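Local coordinates for protein similar to hydroxylamine oxidoreductase (Kuenenia stuttgartiensis, PDB 6H5L) that probably works as a reductase, passing electrons along a chain of c-type hemes within a large multiheme complex, at residues A[67-70]-A[71-75]. Residues are numbered along the deposited sequence; the frame is centred on the assembly and turned at random.
With HEC (heme c), chain C.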
ATOM      1  N   ASP A  67      -2.104 -25.591  46.614  1.00 34.79           N
ATOM      2  CA  ASP A  67      -3.381 -26.258  46.413  1.00 27.95           C
ATOM      3  C   ASP A  67      -4.202 -25.534  45.353  1.00 28.04           C
ATOM      4  O   ASP A  67      -4.413 -24.320  45.433  1.00 31.79           O
ATOM      5  CB  ASP A  67      -4.153 -26.321  47.732  1.00 29.09           C
ATOM      6  CG  ASP A  67      -5.271 -27.342  47.706  1.00 38.09           C
ATOM      7  OD1 ASP A  67      -5.279 -28.192  46.789  1.00 44.20           O
ATOM      8  OD2 ASP A  67      -6.142 -27.297  48.600  1.00 47.11           O
ATOM      9  N   HIS A  68      -4.657 -26.284  44.354  1.00 33.83           N
ATOM     10  CA  HIS A  68      -5.453 -25.751  43.257  1.00 25.94           C
ATOM     11  C   HIS A  68      -6.941 -26.027  43.416  1.00 30.89           C
ATOM     12  O   HIS A  68      -7.726 -25.625  42.551  1.00 37.40           O
ATOM     13  CB  HIS A  68      -4.970 -26.336  41.925  1.00 22.99           C
ATOM     14  CG  HIS A  68      -3.902 -25.529  41.255  1.00 24.96           C
ATOM     15  ND1 HIS A  68      -2.768 -25.098  41.910  1.00 26.49           N
ATOM     16  CD2 HIS A  68      -3.795 -25.078  39.983  1.00 29.18           C
ATOM     17  CE1 HIS A  68      -2.013 -24.410  41.072  1.00 31.49           C
ATOM     18  NE2 HIS A  68      -2.613 -24.384  39.894  1.00 28.93           N
ATOM     19  N   SER A  69      -7.343 -26.705  44.494  1.00 40.94           N
ATOM     20  CA  SER A  69      -8.714 -27.195  44.599  1.00 40.17           C
ATOM     21  C   SER A  69      -9.724 -26.053  44.642  1.00 34.83           C
ATOM     22  O   SER A  69     -10.789 -26.140  44.020  1.00 40.95           O
ATOM     23  CB  SER A  69      -8.857 -28.090  45.831  1.00 30.85           C
ATOM     24  OG  SER A  69      -8.326 -27.463  46.986  1.00 43.52           O
ATOM     25  N   ILE A  70      -9.411 -24.975  45.366  1.00 33.28           N
ATOM     26  CA  ILE A  70     -10.378 -23.890  45.523  1.00 30.26           C
ATOM     27  C   ILE A  70     -10.671 -23.217  44.187  1.00 37.73           C
ATOM     28  O   ILE A  70     -11.793 -22.752  43.948  1.00 40.89           O
ATOM     29  CB  ILE A  70      -9.885 -22.877  46.577  1.00 31.50           C
ATOM     30  CG1 ILE A  70     -10.955 -21.811  46.823  1.00 41.67           C
ATOM     31  CG2 ILE A  70      -8.565 -22.243  46.153  1.00 29.60           C
ATOM     32  CD1 ILE A  70     -10.570 -20.773  47.842  1.00 38.91           C
ATOM     33  N   PHE A  71      -9.684 -23.163  43.290  1.00 42.03           N
ATOM     34  CA  PHE A  71      -9.924 -22.576  41.977  1.00 28.34           C
ATOM     35  C   PHE A  71     -10.779 -23.490  41.109  1.00 34.41           C
ATOM     36  O   PHE A  71     -11.538 -23.006  40.262  1.00 43.42           O
ATOM     37  CB  PHE A  71      -8.594 -22.268  41.293  1.00 26.34           C
ATOM     38  CG  PHE A  71      -7.604 -21.572  42.183  1.00 32.83           C
ATOM     39  CD1 PHE A  71      -7.857 -20.295  42.658  1.00 19.71           C
ATOM     40  CD2 PHE A  71      -6.419 -22.193  42.544  1.00 27.32           C
ATOM     41  CE1 PHE A  71      -6.950 -19.653  43.479  1.00 28.60           C
ATOM     42  CE2 PHE A  71      -5.507 -21.557  43.362  1.00 21.27           C
ATOM     43  CZ  PHE A  71      -5.773 -20.285  43.831  1.00 35.62           C
ATOM     44  N   ILE A  72     -10.669 -24.806  41.300  1.00 36.76           N
ATOM     45  CA  ILE A  72     -11.540 -25.739  40.596  1.00 42.08           C
ATOM     46  C   ILE A  72     -12.913 -25.799  41.256  1.00 35.83           C
ATOM     47  O   ILE A  72     -13.942 -25.840  40.571  1.00 34.00           O
ATOM     48  CB  ILE A  72     -10.890 -27.133  40.534  1.00 37.32           C
ATOM     49  CG1 ILE A  72      -9.449 -27.042  40.030  1.00 41.53           C
ATOM     50  CG2 ILE A  72     -11.707 -28.070  39.653  1.00 23.61           C
ATOM     51  CD1 ILE A  72      -8.689 -28.337  40.167  1.00 38.11           C
ATOM     52  N   GLU A  73     -12.949 -25.800  42.591  1.00 45.27           N
ATOM     53  CA  GLU A  73     -14.204 -25.997  43.311  1.00 39.51           C
ATOM     54  C   GLU A  73     -15.210 -24.889  43.033  1.00 41.74           C
ATOM     55  O   GLU A  73     -16.417 -25.149  42.989  1.00 45.09           O
ATOM     56  CB  GLU A  73     -13.928 -26.097  44.811  1.00 36.03           C
ATOM     57  CG  GLU A  73     -13.714 -27.524  45.294  1.00 48.75           C
ATOM     58  CD  GLU A  73     -12.999 -27.599  46.626  1.00 58.88           C
ATOM     59  OE1 GLU A  73     -12.649 -26.535  47.179  1.00 57.31           O
ATOM     60  OE2 GLU A  73     -12.781 -28.728  47.113  1.00 52.80           O
ATOM     61  N   GLN A  74     -14.745 -23.659  42.828  1.00 35.70           N
ATOM     62  CA  GLN A  74     -15.628 -22.545  42.515  1.00 35.16           C
ATOM     63  C   GLN A  74     -15.562 -22.153  41.044  1.00 35.34           C
ATOM     64  O   GLN A  74     -16.027 -21.066  40.682  1.00 38.69           O
ATOM     65  CB  GLN A  74     -15.308 -21.351  43.415  1.00 33.91           C
ATOM     66  CG  GLN A  74     -15.562 -21.632  44.889  1.00 34.89           C
ATOM     67  CD  GLN A  74     -15.317 -20.427  45.775  1.00 47.07           C
ATOM     68  OE1 GLN A  74     -15.584 -19.289  45.389  1.00 42.58           O
ATOM     69  NE2 GLN A  74     -14.807 -20.674  46.975  1.00 64.65           N
ATOM     70  N   GLU A  75     -14.999 -23.023  40.198  1.00 38.03           N
ATOM     71  CA  GLU A  75     -15.008 -22.850  38.742  1.00 44.61           C
ATOM     72  C   GLU A  75     -14.439 -21.494  38.332  1.00 36.83           C
ATOM     73  O   GLU A  75     -14.973 -20.809  37.456  1.00 36.68           O
ATOM     74  CB  GLU A  75     -16.416 -23.054  38.177  1.00 43.34           C
ATOM     75  CG  GLU A  75     -16.977 -24.446  38.442  1.00 49.93           C
ATOM     76  CD  GLU A  75     -18.441 -24.571  38.079  1.00 67.15           C
ATOM     77  OE1 GLU A  75     -18.743 -24.963  36.931  1.00 69.13           O
ATOM     78  OE2 GLU A  75     -19.290 -24.271  38.944  1.00 74.76           O
TER
HETATM   79 FE   HEC C 601      -1.711 -23.468  38.359  1.00 26.03          FE
HETATM   80  CHA HEC C 601       1.003 -25.539  38.508  1.00 22.46           C
HETATM   81  CHB HEC C 601      -3.143 -25.508  35.993  1.00 28.48           C
HETATM   82  CHC HEC C 601      -4.622 -21.715  38.624  1.00 28.03           C
HETATM   83  CHD HEC C 601      -0.019 -20.965  39.950  1.00 25.75           C
HETATM   84  NA  HEC C 601      -1.185 -25.219  37.442  1.00 16.57           N
HETATM   85  C1A HEC C 601       0.017 -25.881  37.607  1.00 23.34           C
HETATM   86  C2A HEC C 601       0.052 -26.994  36.676  1.00 27.32           C
HETATM   87  C3A HEC C 601      -1.092 -26.982  35.979  1.00 31.93           C
HETATM   88  C4A HEC C 601      -1.893 -25.867  36.447  1.00 25.04           C
HETATM   89  CMA HEC C 601      -1.501 -27.975  34.870  1.00 22.02           C
HETATM   90  CAA HEC C 601       1.217 -27.999  36.521  1.00 20.49           C
HETATM   91  CBA HEC C 601       0.934 -29.310  37.248  1.00 18.23           C
HETATM   92  CGA HEC C 601       2.170 -30.170  37.179  1.00 26.40           C
HETATM   93  O1A HEC C 601       3.235 -29.654  36.752  1.00 24.75           O
HETATM   94  O2A HEC C 601       2.096 -31.369  37.551  1.00 26.07           O
HETATM   95  NB  HEC C 601      -3.527 -23.550  37.418  1.00 22.37           N
HETATM   96  C1B HEC C 601      -3.953 -24.559  36.577  1.00 25.10           C
HETATM   97  C2B HEC C 601      -5.390 -24.446  36.431  1.00 25.48           C
HETATM   98  C3B HEC C 601      -5.797 -23.393  37.152  1.00 29.18           C
HETATM   99  C4B HEC C 601      -4.634 -22.812  37.791  1.00 26.14           C
HETATM  100  CMB HEC C 601      -6.266 -25.377  35.561  1.00 27.93           C
HETATM  101  CAB HEC C 601      -7.241 -22.866  37.312  1.00 19.12           C
HETATM  102  CBB HEC C 601      -8.118 -23.863  38.100  1.00 34.87           C
HETATM  103  NC  HEC C 601      -2.211 -21.630  39.086  1.00 24.46           N
HETATM  104  C1C HEC C 601      -3.506 -21.169  39.218  1.00 24.60           C
HETATM  105  C2C HEC C 601      -3.505 -20.089  40.183  1.00 25.20           C
HETATM  106  C3C HEC C 601      -2.220 -19.799  40.466  1.00 23.18           C
HETATM  107  C4C HEC C 601      -1.387 -20.814  39.835  1.00 20.46           C
HETATM  108  CMC HEC C 601      -4.754 -19.220  40.476  1.00 17.98           C
HETATM  109  CAC HEC C 601      -1.694 -18.665  41.383  1.00 26.76           C
HETATM  110  CBC HEC C 601      -2.253 -18.773  42.820  1.00 20.09           C
HETATM  111  ND  HEC C 601       0.222 -23.276  39.100  1.00 23.57           N
HETATM  112  C1D HEC C 601       0.681 -22.146  39.774  1.00 20.75           C
HETATM  113  C2D HEC C 601       2.017 -22.419  40.260  1.00 19.15           C
HETATM  114  C3D HEC C 601       2.340 -23.852  39.811  1.00 22.32           C
HETATM  115  C4D HEC C 601       1.164 -24.302  39.097  1.00 26.63           C
HETATM  116  CMD HEC C 601       2.928 -21.470  41.063  1.00 11.11           C
HETATM  117  CAD HEC C 601       3.642 -24.642  40.070  1.00 18.69           C
HETATM  118  CBD HEC C 601       3.357 -25.716  41.116  1.00 17.96           C
HETATM  119  CGD HEC C 601       4.583 -26.542  41.403  1.00 24.73           C
HETATM  120  O1D HEC C 601       4.475 -27.498  42.214  1.00 27.05           O
HETATM  121  O2D HEC C 601       5.662 -26.251  40.827  1.00 27.83           O
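F71 turns the edge of its ring toward the imidazole face of H68, a T-shaped pair with centroids 5.8 Å apart and planes at 85°. Its own two faces are filled: I70 CG2 sits over the centre of one, a CH-pi contact at 3.9 Å from the centroid, and the heme methyl CMC covers the other. CG anti to the carbonyl carbon (chi1 -46°) sets the ring between them; F71 CB and I72 CG1 both approach the vinyl-derived carbon CBB. With an alanine here, heme CMC and I70 CG2 would probably face a gap and the H68 imidazole would lose its edge-on neighbour.

H68 NE2 binds the heme iron at 2.0 Å, with H84 as the other axial ligand, while ND1 bonds to L66 O, fixing the ring's rotation.

Backbone bonds wind the short helix, from E73 N to S69 O and from Q74 N to I70 O. D67 OD1 accepts a weak capping bond from S69 N, and S69 OG bonds to D67 OD2 from above the carboxylate plane; a Schellman motif with E75 ends the helix. Bis-histidine ligation is consistent with a heme that passes electrons rather than binding substrate, its ligand H68 held by iron and L66 O with the F71 edge against its face.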